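Local coordinates for protein probable M18 family aminopeptidase 1 (Thermotoga maritima, PDB 2GLF) that is probably a zinc-dependent metallopeptidase that removes amino-terminal residues from peptides, at residues A[55-67]-A[73-85]. Numbering follows the deposited sequence.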
loop_
_atom_site.group_PDB
_atom_site.type_symbol
_atom_site.label_atom_id
_atom_site.label_comp_id
_atom_site.label_asym_id
_atom_site.label_seq_id
_atom_site.Cartn_x
_atom_site.Cartn_y
_atom_site.Cartn_z
ATOM N N PHE A 55 67.511 18.551 4.046
ATOM C CA PHE A 55 67.778 19.889 3.521
ATOM C C PHE A 55 69.161 20.510 3.727
ATOM O O PHE A 55 70.078 20.286 2.931
ATOM C CB PHE A 55 66.718 20.861 4.046
ATOM C CG PHE A 55 66.884 22.265 3.539
ATOM C CD1 PHE A 55 66.858 22.534 2.173
ATOM C CD2 PHE A 55 67.081 23.321 4.426
ATOM C CE1 PHE A 55 67.025 23.831 1.694
ATOM C CE2 PHE A 55 67.249 24.622 3.958
ATOM C CZ PHE A 55 67.221 24.876 2.586
ATOM N N ALA A 56 69.295 21.312 4.782
ATOM C CA ALA A 56 70.546 22.007 5.077
ATOM C C ALA A 56 70.806 23.024 3.972
ATOM O O ALA A 56 71.320 22.670 2.910
ATOM C CB ALA A 56 71.702 21.016 5.157
ATOM N N GLY A 57 70.442 24.282 4.214
ATOM C CA GLY A 57 70.663 25.303 3.203
ATOM C C GLY A 57 69.872 26.592 3.352
ATOM O O GLY A 57 69.307 27.089 2.374
ATOM N N ASP A 58 69.838 27.130 4.569
ATOM C CA ASP A 58 69.132 28.381 4.879
ATOM C C ASP A 58 67.623 28.228 5.069
ATOM O O ASP A 58 66.851 28.249 4.108
ATOM C CB ASP A 58 69.406 29.443 3.807
ATOM C CG ASP A 58 68.786 30.790 4.147
ATOM O OD1 ASP A 58 69.027 31.302 5.260
ATOM O OD2 ASP A 58 68.057 31.342 3.301
ATOM N N PRO A 59 67.186 28.098 6.326
ATOM C CA PRO A 59 65.776 27.939 6.693
ATOM C C PRO A 59 64.871 29.014 6.102
ATOM O O PRO A 59 63.650 28.865 6.076
ATOM C CB PRO A 59 65.810 27.999 8.218
ATOM C CG PRO A 59 67.159 27.435 8.539
ATOM C CD PRO A 59 68.037 28.116 7.528
HETATM N N MSE A 60 65.476 30.099 5.633
HETATM C CA MSE A 60 64.715 31.198 5.063
HETATM C C MSE A 60 64.416 30.959 3.600
HETATM O O MSE A 60 63.561 31.622 3.021
HETATM C CB MSE A 60 65.480 32.508 5.236
HETATM C CG MSE A 60 64.772 33.523 6.118
HETATM SE SE MSE A 60 64.009 32.739 7.717
HETATM C CE MSE A 60 65.589 31.903 8.458
ATOM N N ASN A 61 65.124 30.015 2.997
ATOM C CA ASN A 61 64.892 29.706 1.599
ATOM C C ASN A 61 64.982 28.208 1.353
ATOM O O ASN A 61 66.069 27.667 1.150
ATOM C CB ASN A 61 65.887 30.442 0.706
ATOM C CG ASN A 61 65.604 30.232 -0.768
ATOM O OD1 ASN A 61 65.828 29.149 -1.309
ATOM N ND2 ASN A 61 65.090 31.266 -1.423
HETATM N N MSE A 62 63.828 27.547 1.379
HETATM C CA MSE A 62 63.761 26.108 1.172
HETATM C C MSE A 62 62.766 25.772 0.071
HETATM O O MSE A 62 61.745 26.443 -0.085
HETATM C CB MSE A 62 63.307 25.401 2.457
HETATM C CG MSE A 62 64.130 25.693 3.701
HETATM SE SE MSE A 62 63.369 24.912 5.328
HETATM C CE MSE A 62 63.888 23.085 5.041
ATOM N N THR A 63 63.076 24.731 -0.689
ATOM C CA THR A 63 62.206 24.236 -1.747
ATOM C C THR A 63 62.147 22.748 -1.413
ATOM O O THR A 63 62.724 21.900 -2.095
ATOM C CB THR A 63 62.826 24.458 -3.136
ATOM O OG1 THR A 63 64.112 23.832 -3.189
ATOM C CG2 THR A 63 62.985 25.941 -3.412
ATOM N N VAL A 64 61.440 22.453 -0.330
ATOM C CA VAL A 64 61.331 21.101 0.190
ATOM C C VAL A 64 59.996 20.416 0.009
ATOM O O VAL A 64 59.023 21.019 -0.440
ATOM C CB VAL A 64 61.627 21.096 1.692
ATOM C CG1 VAL A 64 63.053 21.567 1.945
ATOM C CG2 VAL A 64 60.627 21.996 2.404
ATOM N N TYR A 65 59.964 19.141 0.378
ATOM C CA TYR A 65 58.752 18.351 0.304
ATOM C C TYR A 65 58.876 17.150 1.221
ATOM O O TYR A 65 59.956 16.598 1.395
ATOM C CB TYR A 65 58.479 17.891 -1.136
ATOM C CG TYR A 65 59.444 16.862 -1.673
ATOM C CD1 TYR A 65 59.477 15.563 -1.156
ATOM C CD2 TYR A 65 60.328 17.185 -2.705
ATOM C CE1 TYR A 65 60.374 14.610 -1.651
ATOM C CE2 TYR A 65 61.227 16.241 -3.212
ATOM C CZ TYR A 65 61.249 14.958 -2.677
ATOM O OH TYR A 65 62.169 14.040 -3.142
ATOM N N ALA A 66 57.761 16.752 1.813
ATOM C CA ALA A 66 57.742 15.608 2.702
ATOM C C ALA A 66 56.723 14.609 2.177
ATOM O O ALA A 66 55.584 14.973 1.880
ATOM C CB ALA A 66 57.368 16.046 4.102
ATOM N N VAL A 67 57.144 13.357 2.034
ATOM C CA VAL A 67 56.255 12.300 1.570
ATOM C C VAL A 67 55.774 11.622 2.842
ATOM O O VAL A 67 56.593 11.220 3.659
ATOM C CB VAL A 67 57.014 11.269 0.715
ATOM C CG1 VAL A 67 56.053 10.199 0.206
ATOM C CG2 VAL A 67 57.703 11.967 -0.440
ATOM N N ILE A 73 51.838 13.804 0.277
ATOM C CA ILE A 73 53.068 14.543 0.082
ATOM C C ILE A 73 52.837 16.048 0.113
ATOM O O ILE A 73 51.990 16.582 -0.603
ATOM C CB ILE A 73 53.729 14.126 -1.250
ATOM C CG1 ILE A 73 55.087 14.804 -1.400
ATOM C CG2 ILE A 73 52.811 14.464 -2.414
ATOM C CD1 ILE A 73 55.826 14.397 -2.658
ATOM N N ALA A 74 53.588 16.722 0.972
ATOM C CA ALA A 74 53.489 18.165 1.111
ATOM C C ALA A 74 54.748 18.801 0.518
ATOM O O ALA A 74 55.863 18.353 0.774
ATOM C CB ALA A 74 53.344 18.535 2.580
ATOM N N ALA A 75 54.563 19.836 -0.290
ATOM C CA ALA A 75 55.691 20.515 -0.908
ATOM C C ALA A 75 55.664 21.991 -0.560
ATOM O O ALA A 75 54.653 22.659 -0.755
ATOM C CB ALA A 75 55.646 20.342 -2.414
ATOM N N PHE A 76 56.774 22.499 -0.039
ATOM C CA PHE A 76 56.840 23.907 0.311
ATOM C C PHE A 76 57.933 24.634 -0.451
ATOM O O PHE A 76 58.802 24.030 -1.085
ATOM C CB PHE A 76 57.099 24.101 1.808
ATOM C CG PHE A 76 56.150 23.358 2.693
ATOM C CD1 PHE A 76 56.508 22.126 3.242
ATOM C CD2 PHE A 76 54.887 23.879 2.975
ATOM C CE1 PHE A 76 55.624 21.426 4.053
ATOM C CE2 PHE A 76 53.993 23.183 3.787
ATOM C CZ PHE A 76 54.360 21.956 4.327
ATOM N N ARG A 77 57.846 25.954 -0.388
ATOM C CA ARG A 77 58.819 26.854 -0.979
ATOM C C ARG A 77 58.924 27.946 0.074
ATOM O O ARG A 77 58.373 29.036 -0.080
ATOM C CB ARG A 77 58.330 27.420 -2.319
ATOM C CG ARG A 77 58.528 26.469 -3.479
ATOM C CD ARG A 77 58.171 27.111 -4.802
ATOM N NE ARG A 77 59.007 28.274 -5.084
ATOM C CZ ARG A 77 58.836 29.084 -6.130
ATOM N NH1 ARG A 77 57.860 28.859 -6.998
ATOM N NH2 ARG A 77 59.637 30.129 -6.299
ATOM N N VAL A 78 59.590 27.606 1.177
ATOM C CA VAL A 78 59.785 28.538 2.276
ATOM C C VAL A 78 60.642 29.650 1.707
ATOM O O VAL A 78 61.696 29.393 1.118
ATOM C CB VAL A 78 60.507 27.869 3.450
ATOM C CG1 VAL A 78 60.751 28.877 4.543
ATOM C CG2 VAL A 78 59.668 26.722 3.980
ATOM N N VAL A 79 60.183 30.883 1.878
ATOM C CA VAL A 79 60.880 32.032 1.336
ATOM C C VAL A 79 61.047 33.148 2.362
ATOM O O VAL A 79 61.665 34.176 2.087
ATOM C CB VAL A 79 60.115 32.540 0.089
ATOM C CG1 VAL A 79 60.681 33.845 -0.404
ATOM C CG2 VAL A 79 60.205 31.495 -1.017
ATOM N N ASP A 80 60.504 32.939 3.553
ATOM C CA ASP A 80 60.612 33.929 4.613
ATOM C C ASP A 80 60.397 33.236 5.952
ATOM O O ASP A 80 60.422 32.007 6.031
ATOM C CB ASP A 80 59.565 35.026 4.429
ATOM C CG ASP A 80 59.944 36.318 5.137
ATOM O OD1 ASP A 80 60.472 36.249 6.270
ATOM O OD2 ASP A 80 59.710 37.405 4.568
ATOM N N ASP A 81 60.203 34.017 7.004
ATOM C CA ASP A 81 59.965 33.467 8.324
ATOM C C ASP A 81 58.544 32.875 8.308
ATOM O O ASP A 81 57.586 33.574 7.973
ATOM C CB ASP A 81 60.080 34.596 9.352
ATOM C CG ASP A 81 59.805 34.139 10.763
ATOM O OD1 ASP A 81 59.797 35.008 11.657
ATOM O OD2 ASP A 81 59.598 32.927 10.986
ATOM N N LEU A 82 58.399 31.596 8.652
ATOM C CA LEU A 82 57.070 30.981 8.650
ATOM C C LEU A 82 56.075 31.734 9.503
ATOM O O LEU A 82 54.868 31.584 9.325
ATOM C CB LEU A 82 57.106 29.534 9.134
ATOM C CG LEU A 82 57.493 28.436 8.147
ATOM C CD1 LEU A 82 56.880 27.123 8.649
ATOM C CD2 LEU A 82 56.986 28.761 6.741
ATOM N N LYS A 83 56.577 32.533 10.439
ATOM C CA LYS A 83 55.688 33.296 11.303
ATOM C C LYS A 83 54.822 34.241 10.484
ATOM O O LYS A 83 53.756 34.657 10.927
ATOM C CB LYS A 83 56.486 34.080 12.352
ATOM C CG LYS A 83 56.885 33.260 13.574
ATOM C CD LYS A 83 57.165 34.165 14.767
ATOM C CE LYS A 83 58.552 34.779 14.724
ATOM N NZ LYS A 83 59.594 33.801 15.143
ATOM N N ARG A 84 55.276 34.575 9.282
ATOM C CA ARG A 84 54.507 35.465 8.421
ATOM C C ARG A 84 53.388 34.684 7.733
ATOM O O ARG A 84 52.609 35.248 6.962
ATOM C CB ARG A 84 55.414 36.101 7.371
ATOM C CG ARG A 84 56.650 36.740 7.957
ATOM C CD ARG A 84 57.355 37.596 6.931
ATOM N NE ARG A 84 56.555 38.755 6.548
ATOM C CZ ARG A 84 56.108 39.671 7.402
ATOM N NH1 ARG A 84 56.376 39.564 8.697
ATOM N NH2 ARG A 84 55.403 40.702 6.958
ATOM N N GLY A 85 53.318 33.386 8.027
ATOM C CA GLY A 85 52.305 32.529 7.437
ATOM C C GLY A 85 52.671 32.159 6.015
ATOM O O GLY A 85 53.690 32.614 5.492
#
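Ala66 and Ala74 form a hydrogen-bonded antiparallel pair, Ala66 N to Ala74 O 2.7 Å and Ala74 N to Ala66 O 2.8 Å, in the beta hairpin of strands 64-67 and 73-77. The N-to-C directions of the two short strands lie 170° apart, nearly exactly antiparallel. The hairpin belongs to the mixed sheet of the M18 aminopeptidase, where strand 270-275 pairs with the other edge of 73-77. Phe76 N continues the pairing to Val64 O (2.7 Å). On the face holding Tyr65, Val67 and Ile73, the Ile73 side chain runs extended, CG1 anti to the backbone N (chi1 -175°), and brings CD1 to Val67 CG2 (3.8 Å) and obliquely to Tyr65 CD1 (4.1 Å). Leu44 of helix 33-45 packs on this face, and Tyr65 OH is hydrogen-bonded to Asp45 OD1. Cutting Ile73 back to an alanine would probably open a gap between Val67 and the Tyr65 ring, leaving both without their shared methyl partner. Farther along the strands, Val64 CG2 meets the Phe76 ring at its edge, near the ring plane, and Ile300 of helix 292-303 touches Phe76. Beyond the strands, Val78 turns toward 55-67, its CB lying 3.9 Å from Met62 CB, and its CG1 meets Pro59 O.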